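PDB 2Y44: glutamic acid/alanine-rich protein from Trypanosoma congolense, which is a surface antigen of the parasite whose elongated helical ectodomain, the part described here, probably helps form its cell-surface coat. Local coordinates for residues 3-8 with 113-118. Residues are numbered along the deposited sequence; the frame is centred on the assembly and turned at random.
Sequences EEVQTM and EPIRTA
A118 lays its methyl group over the flat face of the Q6 side-chain amide, with CB of A118 3.7 Å from CD of Q6 and almost directly above it. The amide oxygen and nitrogen lie at similar distances from that methyl, which thus meets the broad side of the group rather than its rim. A bend in the glutamine, chi2 -72°, folds the chain so that its amide reaches the neighbouring helix. V5 meets the same methyl from a second direction, roughly at right angles to that of the amide: its CG1, placed anti to the backbone N (chi1 176°), comes within 3.9 Å of CB of A118. The second branch takes a different partner, CG2 of V5 lying 4.1 Å from CG2 of I115, where the two side chains cross at about a right angle. No hydrogen bond links the segments; van der Waals contact alone joins them, including the methyl resting on the amide face. The small alanine lets the backbones come close, with CA of Q6 only 6.1 Å from CA of A118. V5 is also packed against L103 and L106 of helix 57-107, while V2 touches both I115 and A118. A disulfide links C9 of helix 2-16 to C122, just after the C-terminal end of helix 113-120. The axes of segments 3-8 and 113-118 approach to 9.2 Å and run parallel to within 4°, an example of parallel helix-helix packing at one end of an elongated helical bundle.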
loop_
_atom_site.group_PDB
_atom_site.type_symbol
_atom_site.label_atom_id
_atom_site.label_comp_id
_atom_site.label_asym_id
_atom_site.label_seq_id
_atom_site.Cartn_x
_atom_site.Cartn_y
_atom_site.Cartn_z
ATOM N N GLU A 3 22.024 2.947 19.776
ATOM C CA GLU A 3 20.927 3.774 19.250
ATOM C C GLU A 3 20.806 3.603 17.732
ATOM O O GLU A 3 19.719 3.536 17.166
ATOM C CB GLU A 3 21.113 5.252 19.626
ATOM C CG GLU A 3 20.015 6.170 19.123
ATOM C CD GLU A 3 20.168 7.611 19.608
ATOM O OE1 GLU A 3 21.298 8.012 19.966
ATOM O OE2 GLU A 3 19.147 8.344 19.571
ATOM N N GLU A 4 21.943 3.617 17.057
ATOM C CA GLU A 4 21.928 3.488 15.618
ATOM C C GLU A 4 21.429 2.109 15.188
ATOM O O GLU A 4 20.723 1.979 14.197
ATOM C CB GLU A 4 23.349 3.697 15.130
ATOM C CG GLU A 4 23.391 4.365 13.865
ATOM C CD GLU A 4 23.964 3.465 12.863
ATOM O OE1 GLU A 4 23.296 2.437 12.580
ATOM O OE2 GLU A 4 25.139 3.704 12.489
ATOM N N VAL A 5 21.819 1.084 15.941
ATOM C CA VAL A 5 21.420 -0.285 15.620
ATOM C C VAL A 5 19.927 -0.456 15.757
ATOM O O VAL A 5 19.288 -1.057 14.887
ATOM C CB VAL A 5 22.119 -1.298 16.518
ATOM C CG1 VAL A 5 21.622 -2.711 16.227
ATOM C CG2 VAL A 5 23.652 -1.242 16.284
ATOM N N GLN A 6 19.369 0.098 16.826
ATOM C CA GLN A 6 17.939 -0.014 17.066
ATOM C C GLN A 6 17.161 0.799 16.054
ATOM O O GLN A 6 16.088 0.406 15.592
ATOM C CB GLN A 6 17.593 0.476 18.458
ATOM C CG GLN A 6 17.977 -0.497 19.589
ATOM C CD GLN A 6 17.084 -1.763 19.666
ATOM O OE1 GLN A 6 16.545 -2.255 18.659
ATOM N NE2 GLN A 6 16.906 -2.278 20.892
ATOM N N THR A 7 17.745 1.922 15.646
ATOM C CA THR A 7 17.077 2.768 14.641
ATOM C C THR A 7 17.110 2.124 13.245
ATOM O O THR A 7 16.132 2.157 12.500
ATOM C CB THR A 7 17.695 4.216 14.705
ATOM O OG1 THR A 7 17.491 4.735 16.024
ATOM C CG2 THR A 7 17.049 5.137 13.734
ATOM N N MET A 8 18.212 1.445 12.926
ATOM C CA MET A 8 18.345 0.690 11.692
ATOM C C MET A 8 17.363 -0.484 11.742
ATOM O O MET A 8 16.792 -0.851 10.717
ATOM C CB MET A 8 19.777 0.160 11.542
ATOM C CG MET A 8 19.975 -0.781 10.340
ATOM S SD MET A 8 21.675 -0.914 9.761
ATOM C CE MET A 8 22.591 -0.429 11.272
ATOM N N GLU A 113 27.726 -6.086 24.114
ATOM C CA GLU A 113 26.570 -6.949 24.262
ATOM C C GLU A 113 25.254 -6.297 23.825
ATOM O O GLU A 113 24.508 -6.908 23.066
ATOM C CB GLU A 113 26.462 -7.556 25.663
ATOM C CG GLU A 113 25.225 -8.443 25.823
ATOM C CD GLU A 113 25.502 -9.745 26.551
ATOM O OE1 GLU A 113 26.685 -10.150 26.654
ATOM O OE2 GLU A 113 24.523 -10.372 27.020
ATOM N N PRO A 114 24.987 -5.046 24.263
ATOM C CA PRO A 114 23.678 -4.476 23.893
ATOM C C PRO A 114 23.560 -4.324 22.378
ATOM O O PRO A 114 22.464 -4.387 21.825
ATOM C CB PRO A 114 23.691 -3.098 24.577
ATOM C CG PRO A 114 24.589 -3.301 25.785
ATOM C CD PRO A 114 25.698 -4.186 25.237
ATOM N N ILE A 115 24.695 -4.172 21.715
ATOM C CA ILE A 115 24.685 -4.009 20.262
ATOM C C ILE A 115 24.422 -5.358 19.578
ATOM O O ILE A 115 23.573 -5.463 18.711
ATOM C CB ILE A 115 25.996 -3.381 19.766
ATOM C CG1 ILE A 115 25.944 -1.864 19.993
ATOM C CG2 ILE A 115 26.238 -3.686 18.299
ATOM C CD1 ILE A 115 27.235 -1.273 20.446
ATOM N N ARG A 116 25.081 -6.417 20.033
ATOM C CA ARG A 116 24.799 -7.741 19.442
ATOM C C ARG A 116 23.352 -8.114 19.656
ATOM O O ARG A 116 22.734 -8.771 18.814
ATOM C CB ARG A 116 25.695 -8.818 20.077
ATOM C CG ARG A 116 27.130 -8.690 19.706
ATOM C CD ARG A 116 27.871 -9.966 19.974
ATOM N NE ARG A 116 29.265 -9.857 19.562
ATOM C CZ ARG A 116 30.251 -10.627 20.015
ATOM N NH1 ARG A 116 30.008 -11.593 20.907
ATOM N NH2 ARG A 116 31.493 -10.415 19.586
ATOM N N THR A 117 22.878 -7.835 20.868
ATOM C CA THR A 117 21.531 -8.182 21.293
ATOM C C THR A 117 20.468 -7.421 20.507
ATOM O O THR A 117 19.454 -8.006 20.119
ATOM C CB THR A 117 21.354 -7.918 22.796
ATOM O OG1 THR A 117 22.278 -8.742 23.536
ATOM C CG2 THR A 117 19.918 -8.205 23.235
ATOM N N ALA A 118 20.674 -6.107 20.343
ATOM C CA ALA A 118 19.728 -5.266 19.601
ATOM C C ALA A 118 19.658 -5.771 18.148
ATOM O O ALA A 118 18.556 -5.893 17.577
ATOM C CB ALA A 118 20.179 -3.792 19.635
#